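Local coordinates for protein probable ribosomal RNA small subunit methyltransferase (Thermus thermophilus, PDB 3DMH) that transfers a methyl group from S-adenosylmethionine to the exocyclic N2 amino group of a guanine in 16S ribosomal RNA, at residues A[71-76]-A[80-85]; A[250-253]-A[257-260]; A[287-292]-A[319-324]. All blocks are in the same frame, centred on the assembly; numbering follows the deposited sequence. Where two conformers were deposited one is given.

Contact 1 of 3, residues A[71-76]-A[80-85]; sequences RLETSR and RCLTAS
Arg76 and Arg80 meet one helical turn apart: Arg80 N donates to Arg76 O at 3.0 Å, with an N-H...O angle of 156°. The side chain of Arg80 then runs past that same carbonyl. From its CB the chain turns beside the backbone N (chi1 -68°), and this brings CG to 3.4 Å from Arg76 O, while CB and CD lie slightly further off. A bend at chi3 (90°) carries NE and the guanidinium away from the oxygen, and NH1 ends in a salt bridge with Asp288 OD2 and a hydrogen bond with His9 ND1. The aliphatic part of the arginine thus packs within its own helix, and its charged end reaches across to the cofactor-binding half and to the N-terminal helix 5-9.

Further along, Leu82 faces the strand. Its CD2 touches Arg71 CD at 4.0 Å, obliquely to the Arg71 guanidinium, and its other methyl, CD1, comes to 4.3 Å from Glu73 CB. The polar end of Arg71 is held elsewhere, by Glu64 and the carbonyl of Gln88. Glu73 folds its carboxylate back onto the strand-to-helix bend: OE2 receives Ser75 N at 2.9 Å through the anti lone pair, and OE1 accepts from Gly55 N. Ser75 is the N-cap, its OG bonding Ala78 N.

A strand end, a capped turn and a helix packed back on that strand form the first half of a beta-alpha-beta unit, strand 68-73, helix 76-84 and strand 90-91, in a sheet with the 3-2-1-4-5-7-6 strand order of the class I methyltransferase fold.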
ATOM      1  N   ARG A  71       2.650  -2.455  17.059  1.00 18.92           N
ATOM      2  CA  ARG A  71       2.639  -1.704  15.792  1.00 18.05           C
ATOM      3  C   ARG A  71       1.698  -2.407  14.854  1.00 18.56           C
ATOM      4  O   ARG A  71       1.821  -3.619  14.688  1.00 18.91           O
ATOM      5  CB  ARG A  71       4.041  -1.683  15.175  1.00 18.11           C
ATOM      6  CG  ARG A  71       5.097  -1.067  16.078  1.00 19.10           C
ATOM      7  CD  ARG A  71       6.513  -1.340  15.520  1.00 18.33           C
ATOM      8  NE  ARG A  71       7.482  -0.678  16.406  1.00 19.13           N
ATOM      9  CZ  ARG A  71       7.880  -1.167  17.580  1.00 18.13           C
ATOM     10  NH1 ARG A  71       7.467  -2.368  18.025  1.00 18.97           N
ATOM     11  NH2 ARG A  71       8.711  -0.453  18.320  1.00 19.12           N
ATOM     12  N   LEU A  72       0.768  -1.665  14.259  1.00 17.10           N
ATOM     13  CA  LEU A  72      -0.132  -2.253  13.248  1.00 16.96           C
ATOM     14  C   LEU A  72       0.236  -1.688  11.893  1.00 17.66           C
ATOM     15  O   LEU A  72       0.175  -0.472  11.701  1.00 18.62           O
ATOM     16  CB  LEU A  72      -1.608  -1.929  13.578  1.00 17.24           C
ATOM     17  CG  LEU A  72      -2.051  -2.343  14.996  1.00 17.05           C
ATOM     18  CD1 LEU A  72      -3.558  -2.147  15.088  1.00 17.65           C
ATOM     19  CD2 LEU A  72      -1.696  -3.766  15.368  1.00 18.51           C
ATOM     20  N   GLU A  73       0.557  -2.564  10.940  1.00 18.12           N
ATOM     21  CA  GLU A  73       1.066  -2.088   9.673  1.00 18.57           C
ATOM     22  C   GLU A  73       0.439  -2.849   8.506  1.00 18.13           C
ATOM     23  O   GLU A  73       0.274  -4.081   8.552  1.00 18.48           O
ATOM     24  CB  GLU A  73       2.577  -2.229   9.673  1.00 18.72           C
ATOM     25  CG  GLU A  73       3.284  -1.860   8.360  1.00 19.07           C
ATOM     26  CD  GLU A  73       2.971  -0.451   7.908  1.00 22.19           C
ATOM     27  OE1 GLU A  73       3.338   0.507   8.613  1.00 20.62           O
ATOM     28  OE2 GLU A  73       2.350  -0.249   6.838  1.00 21.93           O
ATOM     29  N   THR A  74       0.062  -2.087   7.480  1.00 17.82           N
ATOM     30  CA  THR A  74      -0.591  -2.650   6.305  1.00 17.19           C
ATOM     31  C   THR A  74       0.357  -3.044   5.176  1.00 17.58           C
ATOM     32  O   THR A  74      -0.006  -3.866   4.328  1.00 17.82           O
ATOM     33  CB  THR A  74      -1.628  -1.664   5.706  1.00 17.67           C
ATOM     34  OG1 THR A  74      -0.971  -0.407   5.492  1.00 19.56           O
ATOM     35  CG2 THR A  74      -2.766  -1.416   6.687  1.00 18.31           C
ATOM     36  N   SER A  75       1.558  -2.444   5.152  1.00 16.72           N
ATOM     37  CA  SER A  75       2.505  -2.712   4.075  1.00 17.06           C
ATOM     38  C   SER A  75       3.358  -3.917   4.372  1.00 17.31           C
ATOM     39  O   SER A  75       4.054  -3.976   5.390  1.00 17.88           O
ATOM     40  CB  SER A  75       3.393  -1.483   3.870  1.00 17.99           C
ATOM     41  OG  SER A  75       4.596  -1.805   3.143  1.00 17.35           O
ATOM     42  N   ARG A  76       3.349  -4.863   3.446  1.00 16.89           N
ATOM     43  CA  ARG A  76       4.184  -6.048   3.602  1.00 17.06           C
ATOM     44  C   ARG A  76       5.664  -5.672   3.660  1.00 17.24           C
ATOM     45  O   ARG A  76       6.390  -6.177   4.512  1.00 18.33           O
ATOM     46  CB  ARG A  76       3.913  -7.081   2.496  1.00 17.59           C
ATOM     47  CG  ARG A  76       4.300  -8.464   2.953  1.00 16.81           C
ATOM     48  CD  ARG A  76       3.139  -9.096   3.762  1.00 16.72           C
ATOM     49  NE  ARG A  76       3.529 -10.361   4.357  1.00 19.56           N
ATOM     50  CZ  ARG A  76       2.661 -11.269   4.796  1.00 19.98           C
ATOM     51  NH1 ARG A  76       1.336 -11.042   4.729  1.00 18.75           N
ATOM     52  NH2 ARG A  76       3.129 -12.420   5.307  1.00 18.69           N
ATOM     53  N   ARG A  80       8.325  -6.502   6.733  1.00 18.59           N
ATOM     54  CA  ARG A  80       9.610  -7.219   6.580  1.00 18.35           C
ATOM     55  C   ARG A  80      10.709  -6.465   7.336  1.00 17.72           C
ATOM     56  O   ARG A  80      11.543  -7.078   8.032  1.00 18.43           O
ATOM     57  CB  ARG A  80      10.025  -7.326   5.117  1.00 20.48           C
ATOM     58  CG  ARG A  80       9.150  -8.212   4.267  1.00 22.49           C
ATOM     59  CD  ARG A  80       9.437  -7.968   2.773  1.00 29.20           C
ATOM     60  NE  ARG A  80      10.480  -8.847   2.262  1.00 29.16           N
ATOM     61  CZ  ARG A  80      10.919  -8.896   0.992  1.00 28.33           C
ATOM     62  NH1 ARG A  80      10.412  -8.100   0.027  1.00 19.55           N
ATOM     63  NH2 ARG A  80      11.890  -9.771   0.675  1.00 31.56           N
ATOM     64  N   CYS A  81      10.697  -5.137   7.186  1.00 17.74           N
ATOM     65  CA  CYS A  81      11.693  -4.303   7.886  1.00 17.24           C
ATOM     66  C   CYS A  81      11.529  -4.332   9.398  1.00 16.48           C
ATOM     67  O   CYS A  81      12.502  -4.542  10.093  1.00 17.46           O
ATOM     68  CB  CYS A  81      11.624  -2.871   7.398  1.00 17.43           C
ATOM     69  SG  CYS A  81      12.108  -2.684   5.654  1.00 18.19           S
ATOM     70  N   LEU A  82      10.308  -4.103   9.899  1.00 16.61           N
ATOM     71  CA  LEU A  82      10.084  -4.115  11.348  1.00 16.51           C
ATOM     72  C   LEU A  82      10.560  -5.421  12.035  1.00 16.95           C
ATOM     73  O   LEU A  82      11.191  -5.402  13.068  1.00 18.28           O
ATOM     74  CB  LEU A  82       8.589  -3.896  11.619  1.00 16.76           C
ATOM     75  CG  LEU A  82       8.123  -2.505  11.205  1.00 17.31           C
ATOM     76  CD1 LEU A  82       6.590  -2.436  11.176  1.00 18.34           C
ATOM     77  CD2 LEU A  82       8.657  -1.424  12.171  1.00 20.07           C
ATOM     78  N   THR A  83      10.088  -6.539  11.534  1.00 19.24           N
ATOM     79  CA  THR A  83      10.471  -7.868  11.925  1.00 18.73           C
ATOM     80  C   THR A  83      12.000  -8.060  11.912  1.00 18.30           C
ATOM     81  O   THR A  83      12.567  -8.557  12.884  1.00 19.37           O
ATOM     82  CB  THR A  83       9.740  -8.922  11.072  1.00 20.34           C
ATOM     83  OG1 THR A  83       8.335  -8.702  11.238  1.00 21.82           O
ATOM     84  CG2 THR A  83      10.080 -10.305  11.563  1.00 19.39           C
ATOM     85  N   ALA A  84      12.649  -7.655  10.811  1.00 18.67           N
ATOM     86  CA  ALA A  84      14.126  -7.739  10.748  1.00 17.99           C
ATOM     87  C   ALA A  84      14.780  -6.949  11.870  1.00 17.62           C
ATOM     88  O   ALA A  84      15.828  -7.342  12.393  1.00 18.75           O
ATOM     89  CB  ALA A  84      14.666  -7.294   9.385  1.00 19.13           C
ATOM     90  N   SER A  85      14.173  -5.802  12.198  1.00 17.48           N
ATOM     91  CA  SER A  85      14.650  -4.930  13.263  1.00 17.14           C
ATOM     92  C   SER A  85      14.324  -5.422  14.684  1.00 17.35           C
ATOM     93  O   SER A  85      14.691  -4.754  15.655  1.00 17.84           O
ATOM     94  CB  SER A  85      14.046  -3.542  13.076  1.00 18.13           C
ATOM     95  OG  SER A  85      14.466  -2.945  11.853  1.00 17.81           O
TER

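Contact 2 of 3, residues A[250-253]-A[257-260]; sequences PLAR and EVVG
Val258 meets Leu251 and Ala252 because of how its two methyls are rotated: with CG1 anti to the backbone N (chi1 -168°), CG2 takes the position beside that nitrogen and projects at the helix. Leu251 has its CG beside its own N (chi1 -67°), which turns CG and both methyls away from Val258, so that CB is the one side-chain atom of Leu251 close to the valine. The setting is the beta-alpha-beta unit of strand 236-240, helix 248-253 and strand 257-262, part of the Rossmann-like sheet of the methyltransferase domain.

The evidence for a narrow, single-methyl contact is that every approach within 4.2 Å goes through Val258 CG2. Leu251 CB lies 4.1 Å from it and Ala252 CB 4.2 Å. Backbone atoms of the helix come at least as near, Leu251 C standing at 4.0 Å. The CG2 methyl therefore rests on the helix surface at the Leu251-Ala252 peptide rather than against the end of a long side chain, which is consistent with the close register of the backbones, Ala252 CA and Val258 CA being 6.1 Å apart.

Two neighbours place this in the sheet. Val237 on the adjacent strand touches both Leu251 and Val258, so helix and strand share one apolar layer, and Val258 also packs on Ala282. The next residue, Val259, lies on the reverse face of the strand, against Leu238 and Leu285, as expected from strand alternation.

The interface is purely apolar on the side-chain level and small, with 99 Å² buried in total. The shortest approach is that of Val258 CG2 to the amide nitrogen Ala252 N, at 3.7 Å.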
ATOM      1  N   PRO A 250     -11.707  -9.256 -14.014  1.00 20.01           N
ATOM      2  CA  PRO A 250     -11.971  -9.577 -15.427  1.00 20.17           C
ATOM      3  C   PRO A 250     -11.119 -10.731 -15.943  1.00 19.98           C
ATOM      4  O   PRO A 250     -11.643 -11.605 -16.621  1.00 20.85           O
ATOM      5  CB  PRO A 250     -11.612  -8.278 -16.153  1.00 19.82           C
ATOM      6  CG  PRO A 250     -11.866  -7.227 -15.147  1.00 20.45           C
ATOM      7  CD  PRO A 250     -11.374  -7.830 -13.852  1.00 21.06           C
ATOM      8  N   LEU A 251      -9.823 -10.752 -15.614  1.00 19.95           N
ATOM      9  CA  LEU A 251      -8.986 -11.857 -16.083  1.00 20.56           C
ATOM     10  C   LEU A 251      -9.425 -13.216 -15.515  1.00 20.66           C
ATOM     11  O   LEU A 251      -9.373 -14.230 -16.226  1.00 20.62           O
ATOM     12  CB  LEU A 251      -7.502 -11.578 -15.835  1.00 20.67           C
ATOM     13  CG  LEU A 251      -6.945 -10.422 -16.687  1.00 21.11           C
ATOM     14  CD1 LEU A 251      -5.585 -10.006 -16.150  1.00 23.44           C
ATOM     15  CD2 LEU A 251      -6.874 -10.769 -18.188  1.00 22.07           C
ATOM     16  N   ALA A 252      -9.881 -13.236 -14.259  1.00 20.89           N
ATOM     17  CA  ALA A 252     -10.432 -14.465 -13.656  1.00 21.20           C
ATOM     18  C   ALA A 252     -11.722 -14.856 -14.353  1.00 21.44           C
ATOM     19  O   ALA A 252     -11.953 -16.036 -14.641  1.00 21.76           O
ATOM     20  CB  ALA A 252     -10.681 -14.290 -12.162  1.00 21.48           C
ATOM     21  N   ARG A 253     -12.555 -13.853 -14.627  1.00 22.04           N
ATOM     22  CA  ARG A 253     -13.820 -14.081 -15.347  1.00 22.05           C
ATOM     23  C   ARG A 253     -13.580 -14.666 -16.745  1.00 23.04           C
ATOM     24  O   ARG A 253     -14.354 -15.508 -17.213  1.00 22.62           O
ATOM     25  CB  ARG A 253     -14.645 -12.788 -15.416  1.00 22.21           C
ATOM     26  CG  ARG A 253     -16.021 -12.866 -16.123  1.00 23.58           C
ATOM     27  CD  ARG A 253     -16.980 -13.852 -15.482  1.00 29.04           C
ATOM     28  NE  ARG A 253     -17.343 -13.539 -14.097  1.00 32.96           N
ATOM     29  CZ  ARG A 253     -18.154 -12.554 -13.714  1.00 35.17           C
ATOM     30  NH1 ARG A 253     -18.697 -11.729 -14.610  1.00 37.53           N
ATOM     31  NH2 ARG A 253     -18.422 -12.394 -12.421  1.00 34.71           N
ATOM     32  N   GLU A 257      -6.086 -18.423 -14.582  0.50 22.30           N
ATOM     33  CA  GLU A 257      -5.743 -18.794 -13.210  0.50 22.49           C
ATOM     34  C   GLU A 257      -4.830 -17.707 -12.641  0.50 22.42           C
ATOM     35  O   GLU A 257      -3.619 -17.726 -12.862  0.50 22.35           O
ATOM     36  CB  GLU A 257      -5.076 -20.174 -13.187  0.50 22.51           C
ATOM     37  CG  GLU A 257      -5.889 -21.232 -13.943  0.50 22.30           C
ATOM     38  CD  GLU A 257      -5.242 -22.611 -13.994  0.50 23.19           C
ATOM     39  OE1 GLU A 257      -4.250 -22.860 -13.277  0.50 24.56           O
ATOM     40  OE2 GLU A 257      -5.744 -23.461 -14.758  0.50 23.47           O
ATOM     41  N   VAL A 258      -5.438 -16.760 -11.924  1.00 21.96           N
ATOM     42  CA  VAL A 258      -4.802 -15.487 -11.559  1.00 21.76           C
ATOM     43  C   VAL A 258      -4.245 -15.497 -10.146  1.00 21.73           C
ATOM     44  O   VAL A 258      -4.904 -15.977  -9.211  1.00 21.37           O
ATOM     45  CB  VAL A 258      -5.790 -14.303 -11.703  1.00 22.59           C
ATOM     46  CG1 VAL A 258      -5.040 -12.989 -11.610  1.00 22.71           C
ATOM     47  CG2 VAL A 258      -6.547 -14.367 -13.027  1.00 22.13           C
ATOM     48  N   VAL A 259      -3.020 -14.973 -10.032  1.00 20.40           N
ATOM     49  CA  VAL A 259      -2.387 -14.668  -8.751  1.00 20.00           C
ATOM     50  C   VAL A 259      -2.210 -13.162  -8.712  1.00 20.38           C
ATOM     51  O   VAL A 259      -1.589 -12.604  -9.613  1.00 21.02           O
ATOM     52  CB  VAL A 259      -1.004 -15.306  -8.623  1.00 19.26           C
ATOM     53  CG1 VAL A 259      -0.346 -14.895  -7.290  1.00 18.68           C
ATOM     54  CG2 VAL A 259      -1.107 -16.822  -8.702  1.00 19.68           C
ATOM     55  N   GLY A 260      -2.789 -12.503  -7.705  1.00 19.79           N
ATOM     56  CA  GLY A 260      -2.596 -11.059  -7.509  1.00 19.38           C
ATOM     57  C   GLY A 260      -1.615 -10.905  -6.369  1.00 20.01           C
ATOM     58  O   GLY A 260      -1.736 -11.591  -5.355  1.00 20.89           O
TER

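Contact 3 of 3, residues A[287-292]-A[319-324]; sequences SDVDEA and AQAFVN. With SAM (S-adenosylmethionine), chain D.
The adenine end of the S-adenosylmethionine pocket is built here, where the loop after strand 283-286 packs on helix 317-329 through Val289, Ala321 and Phe322. Val289 CG1 approaches Phe322 CD1 obliquely at 3.7 Å. Its CG2 lies in the plane of the ring, at the edge, and also reaches Ala321 CB at 4.4 Å. With CG1 anti to its N (chi1 -163°), Val289 sets both methyls against the helix.

The same ring meets the cofactor. Phe322 stands about perpendicular to the adenine, its CZ lying over the purine face and 3.8 Å from SAM N3. Val289 CG2 is on that same side of the adenine but outside the ring outline, 3.8 Å from SAM N6.

A type II' turn from Asp288 to Glu291, with Val289 at a positive phi of 52°, shapes the loop. Ser287 OG braces it, donating to Val289 O at 2.7 Å from above the carbonyl plane and accepting Ala292 N. The turn presents Val289 N to SAM N1 at 2.9 Å, and Asp288 OD1 takes a hydrogen bond from SAM N6 at 3.0 Å. Tyr8 OH also bonds Asp288 OD1, and Lys24 pairs with OD2, so the carboxylate is fixed from several directions.

One accepted and one donated bond match the N1 and N6 edge of adenine, so the loop reads the base by hydrogen bonding while Phe322 covers one face with its ring edge and Val289 CG2 sits beside the rim.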
ATOM      1  N   SER A 287       1.844  -9.280  -0.441  1.00 17.46           N
ATOM      2  CA  SER A 287       3.194  -9.553  -0.907  1.00 17.40           C
ATOM      3  C   SER A 287       3.879  -8.256  -1.320  1.00 17.82           C
ATOM      4  O   SER A 287       3.253  -7.392  -1.940  1.00 18.87           O
ATOM      5  CB  SER A 287       3.098 -10.423  -2.158  1.00 18.46           C
ATOM      6  OG  SER A 287       4.376 -10.869  -2.598  1.00 18.43           O
ATOM      7  N   ASP A 288       5.167  -8.155  -0.991  1.00 17.81           N
ATOM      8  CA  ASP A 288       6.005  -7.065  -1.499  1.00 17.82           C
ATOM      9  C   ASP A 288       6.533  -7.555  -2.849  1.00 17.89           C
ATOM     10  O   ASP A 288       7.397  -8.428  -2.896  1.00 17.39           O
ATOM     11  CB  ASP A 288       7.162  -6.806  -0.524  1.00 18.66           C
ATOM     12  CG  ASP A 288       8.116  -5.714  -0.995  1.00 17.47           C
ATOM     13  OD1 ASP A 288       7.759  -4.978  -1.940  1.00 18.60           O
ATOM     14  OD2 ASP A 288       9.209  -5.593  -0.393  1.00 18.18           O
ATOM     15  N   VAL A 289       5.944  -7.050  -3.929  1.00 17.96           N
ATOM     16  CA  VAL A 289       6.209  -7.532  -5.296  1.00 18.39           C
ATOM     17  C   VAL A 289       6.022  -9.068  -5.278  1.00 18.11           C
ATOM     18  O   VAL A 289       4.944  -9.542  -4.886  1.00 19.43           O
ATOM     19  CB  VAL A 289       7.572  -7.031  -5.898  1.00 18.54           C
ATOM     20  CG1 VAL A 289       7.574  -7.209  -7.409  1.00 20.00           C
ATOM     21  CG2 VAL A 289       7.759  -5.539  -5.625  1.00 19.32           C
ATOM     22  N   ASP A 290       7.026  -9.846  -5.664  1.00 18.20           N
ATOM     23  CA  ASP A 290       6.861 -11.299  -5.713  1.00 18.87           C
ATOM     24  C   ASP A 290       7.382 -12.033  -4.486  1.00 18.40           C
ATOM     25  O   ASP A 290       7.604 -13.246  -4.530  1.00 19.19           O
ATOM     26  CB  ASP A 290       7.532 -11.875  -6.965  1.00 18.81           C
ATOM     27  CG  ASP A 290       9.020 -11.593  -7.022  1.00 20.84           C
ATOM     28  OD1 ASP A 290       9.505 -10.640  -6.363  1.00 20.80           O
ATOM     29  OD2 ASP A 290       9.736 -12.315  -7.749  1.00 22.19           O
ATOM     30  N   GLU A 291       7.556 -11.309  -3.384  1.00 18.86           N
ATOM     31  CA  GLU A 291       8.112 -11.896  -2.159  1.00 19.47           C
ATOM     32  C   GLU A 291       7.362 -13.144  -1.695  1.00 19.58           C
ATOM     33  O   GLU A 291       7.972 -14.097  -1.188  1.00 20.31           O
ATOM     34  CB  GLU A 291       8.120 -10.817  -1.070  1.00 19.44           C
ATOM     35  CG  GLU A 291       8.403 -11.270   0.330  1.00 21.86           C
ATOM     36  CD  GLU A 291       7.198 -11.204   1.216  1.00 25.00           C
ATOM     37  OE1 GLU A 291       6.193 -10.527   0.867  1.00 24.77           O
ATOM     38  OE2 GLU A 291       7.278 -11.834   2.287  1.00 29.99           O
ATOM     39  N   ALA A 292       6.040 -13.135  -1.881  1.00 19.32           N
ATOM     40  CA  ALA A 292       5.192 -14.243  -1.403  1.00 20.79           C
ATOM     41  C   ALA A 292       5.263 -15.495  -2.274  1.00 20.65           C
ATOM     42  O   ALA A 292       4.796 -16.562  -1.858  1.00 22.68           O
ATOM     43  CB  ALA A 292       3.746 -13.789  -1.300  1.00 21.55           C
ATOM     44  N   ALA A 319       7.955   0.190  -9.137  1.00 20.76           N
ATOM     45  CA  ALA A 319       7.538   0.028 -10.529  1.00 21.09           C
ATOM     46  C   ALA A 319       8.666  -0.551 -11.396  1.00 21.41           C
ATOM     47  O   ALA A 319       8.432  -1.405 -12.244  1.00 21.81           O
ATOM     48  CB  ALA A 319       7.023   1.342 -11.088  1.00 20.54           C
ATOM     49  N   GLN A 320       9.899  -0.119 -11.144  1.00 21.39           N
ATOM     50  CA  GLN A 320      11.049  -0.702 -11.836  1.00 22.05           C
ATOM     51  C   GLN A 320      11.183  -2.186 -11.469  1.00 21.47           C
ATOM     52  O   GLN A 320      11.416  -3.023 -12.337  1.00 22.03           O
ATOM     53  CB  GLN A 320      12.310   0.072 -11.457  1.00 23.37           C
ATOM     54  CG  GLN A 320      13.535  -0.279 -12.262  1.00 27.81           C
ATOM     55  CD  GLN A 320      14.665   0.721 -12.018  1.00 34.00           C
ATOM     56  OE1 GLN A 320      14.417   1.882 -11.666  1.00 35.41           O
ATOM     57  NE2 GLN A 320      15.904   0.275 -12.204  1.00 37.79           N
ATOM     58  N   ALA A 321      11.010  -2.516 -10.181  1.00 20.81           N
ATOM     59  CA  ALA A 321      11.025  -3.907  -9.753  1.00 20.88           C
ATOM     60  C   ALA A 321       9.948  -4.749 -10.434  1.00 20.54           C
ATOM     61  O   ALA A 321      10.173  -5.928 -10.744  1.00 21.50           O
ATOM     62  CB  ALA A 321      10.897  -3.998  -8.234  1.00 21.34           C
ATOM     63  N   PHE A 322       8.775  -4.159 -10.667  1.00 20.23           N
ATOM     64  CA  PHE A 322       7.694  -4.865 -11.344  1.00 20.75           C
ATOM     65  C   PHE A 322       8.171  -5.344 -12.711  1.00 20.53           C
ATOM     66  O   PHE A 322       7.913  -6.481 -13.097  1.00 21.76           O
ATOM     67  CB  PHE A 322       6.488  -3.940 -11.533  1.00 20.22           C
ATOM     68  CG  PHE A 322       5.561  -3.856 -10.340  1.00 20.28           C
ATOM     69  CD1 PHE A 322       5.912  -4.346  -9.076  1.00 21.80           C
ATOM     70  CD2 PHE A 322       4.311  -3.249 -10.499  1.00 20.17           C
ATOM     71  CE1 PHE A 322       5.002  -4.245  -8.029  1.00 20.93           C
ATOM     72  CE2 PHE A 322       3.420  -3.141  -9.466  1.00 19.96           C
ATOM     73  CZ  PHE A 322       3.760  -3.646  -8.217  1.00 20.86           C
ATOM     74  N   VAL A 323       8.869  -4.464 -13.438  1.00 20.42           N
ATOM     75  CA  VAL A 323       9.357  -4.828 -14.775  1.00 20.48           C
ATOM     76  C   VAL A 323      10.394  -5.940 -14.677  1.00 20.74           C
ATOM     77  O   VAL A 323      10.317  -6.901 -15.424  1.00 21.11           O
ATOM     78  CB  VAL A 323       9.964  -3.624 -15.474  1.00 19.87           C
ATOM     79  CG1 VAL A 323      10.585  -4.020 -16.839  1.00 19.77           C
ATOM     80  CG2 VAL A 323       8.896  -2.595 -15.681  1.00 20.80           C
ATOM     81  N   ASN A 324      11.341  -5.806 -13.745  1.00 20.59           N
ATOM     82  CA  ASN A 324      12.400  -6.824 -13.602  1.00 21.51           C
ATOM     83  C   ASN A 324      11.780  -8.157 -13.212  1.00 21.12           C
ATOM     84  O   ASN A 324      12.156  -9.212 -13.735  1.00 21.51           O
ATOM     85  CB  ASN A 324      13.441  -6.415 -12.552  1.00 22.24           C
ATOM     86  CG  ASN A 324      14.152  -5.117 -12.899  1.00 26.88           C
ATOM     87  OD1 ASN A 324      14.182  -4.691 -14.054  1.00 31.28           O
ATOM     88  ND2 ASN A 324      14.730  -4.475 -11.887  1.00 31.31           N
TER
HETATM   89  N   SAM D 384      -4.122  -3.170 -10.426  1.00 16.82           N
HETATM   90  CA  SAM D 384      -5.001  -2.168  -9.729  1.00 17.87           C
HETATM   91  C   SAM D 384      -5.781  -1.392 -10.769  1.00 18.59           C
HETATM   92  O   SAM D 384      -5.404  -1.522 -11.942  1.00 19.76           O
HETATM   93  OXT SAM D 384      -6.714  -0.652 -10.415  1.00 19.44           O
HETATM   94  CB  SAM D 384      -4.173  -1.180  -8.904  1.00 17.79           C
HETATM   95  CG  SAM D 384      -3.147  -0.355  -9.685  1.00 17.65           C
HETATM   96  SD  SAM D 384      -2.319   0.865  -8.615  1.00 19.20           S
HETATM   97  CE  SAM D 384      -1.736   2.080  -9.832  1.00 19.57           C
HETATM   98  C5' SAM D 384      -0.740   0.104  -8.135  1.00 17.16           C
HETATM   99  C4' SAM D 384      -0.908  -0.931  -7.034  1.00 15.33           C
HETATM  100  O4' SAM D 384       0.418  -1.343  -6.709  1.00 13.93           O
HETATM  101  C3' SAM D 384      -1.572  -0.414  -5.751  1.00 14.02           C
HETATM  102  O3' SAM D 384      -2.695  -1.205  -5.383  1.00 13.83           O
HETATM  103  C2' SAM D 384      -0.439  -0.474  -4.721  1.00 13.48           C
HETATM  104  O2' SAM D 384      -0.847  -0.684  -3.383  1.00 14.54           O
HETATM  105  C1' SAM D 384       0.382  -1.612  -5.322  1.00 13.93           C
HETATM  106  N9  SAM D 384       1.726  -1.650  -4.778  1.00 11.94           N
HETATM  107  C8  SAM D 384       2.525  -0.596  -4.339  1.00 13.52           C
HETATM  108  N7  SAM D 384       3.723  -1.087  -3.936  1.00 12.59           N
HETATM  109  C5  SAM D 384       3.685  -2.456  -4.101  1.00 11.05           C
HETATM  110  C6  SAM D 384       4.592  -3.485  -3.823  1.00 11.86           C
HETATM  111  N6  SAM D 384       5.783  -3.233  -3.264  1.00 12.42           N
HETATM  112  N1  SAM D 384       4.214  -4.773  -4.126  1.00 12.34           N
HETATM  113  C2  SAM D 384       2.982  -5.059  -4.670  1.00 12.71           C
HETATM  114  N3  SAM D 384       2.040  -4.063  -4.903  1.00 12.22           N
HETATM  115  C4  SAM D 384       2.421  -2.796  -4.626  1.00 11.34           C

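In the fold
Contacts 1 and 3 adjoin across the two halves of the chain, their centres about 17 Å apart: Arg80 NH1 lies 2.8 Å from Asp288 OD2, and Arg76 CG packs on Glu291 OE1 at 3.5 Å. Arg80 of contact 1 is thus a second-shell residue, and probably steadies the aspartate that receives the adenine amino group. Contact 2 lies in the methyltransferase domain with contact 3, whose loop follows strand 283-286, the neighbour of strand 257-262, but touches neither; its nearest atoms are about 6 Å from contact 3 and about 11 Å from contact 1, and the Leu251 side chain is about 9 Å from the cofactor. Guanosine sits about 11 Å from the Phe322 side chain.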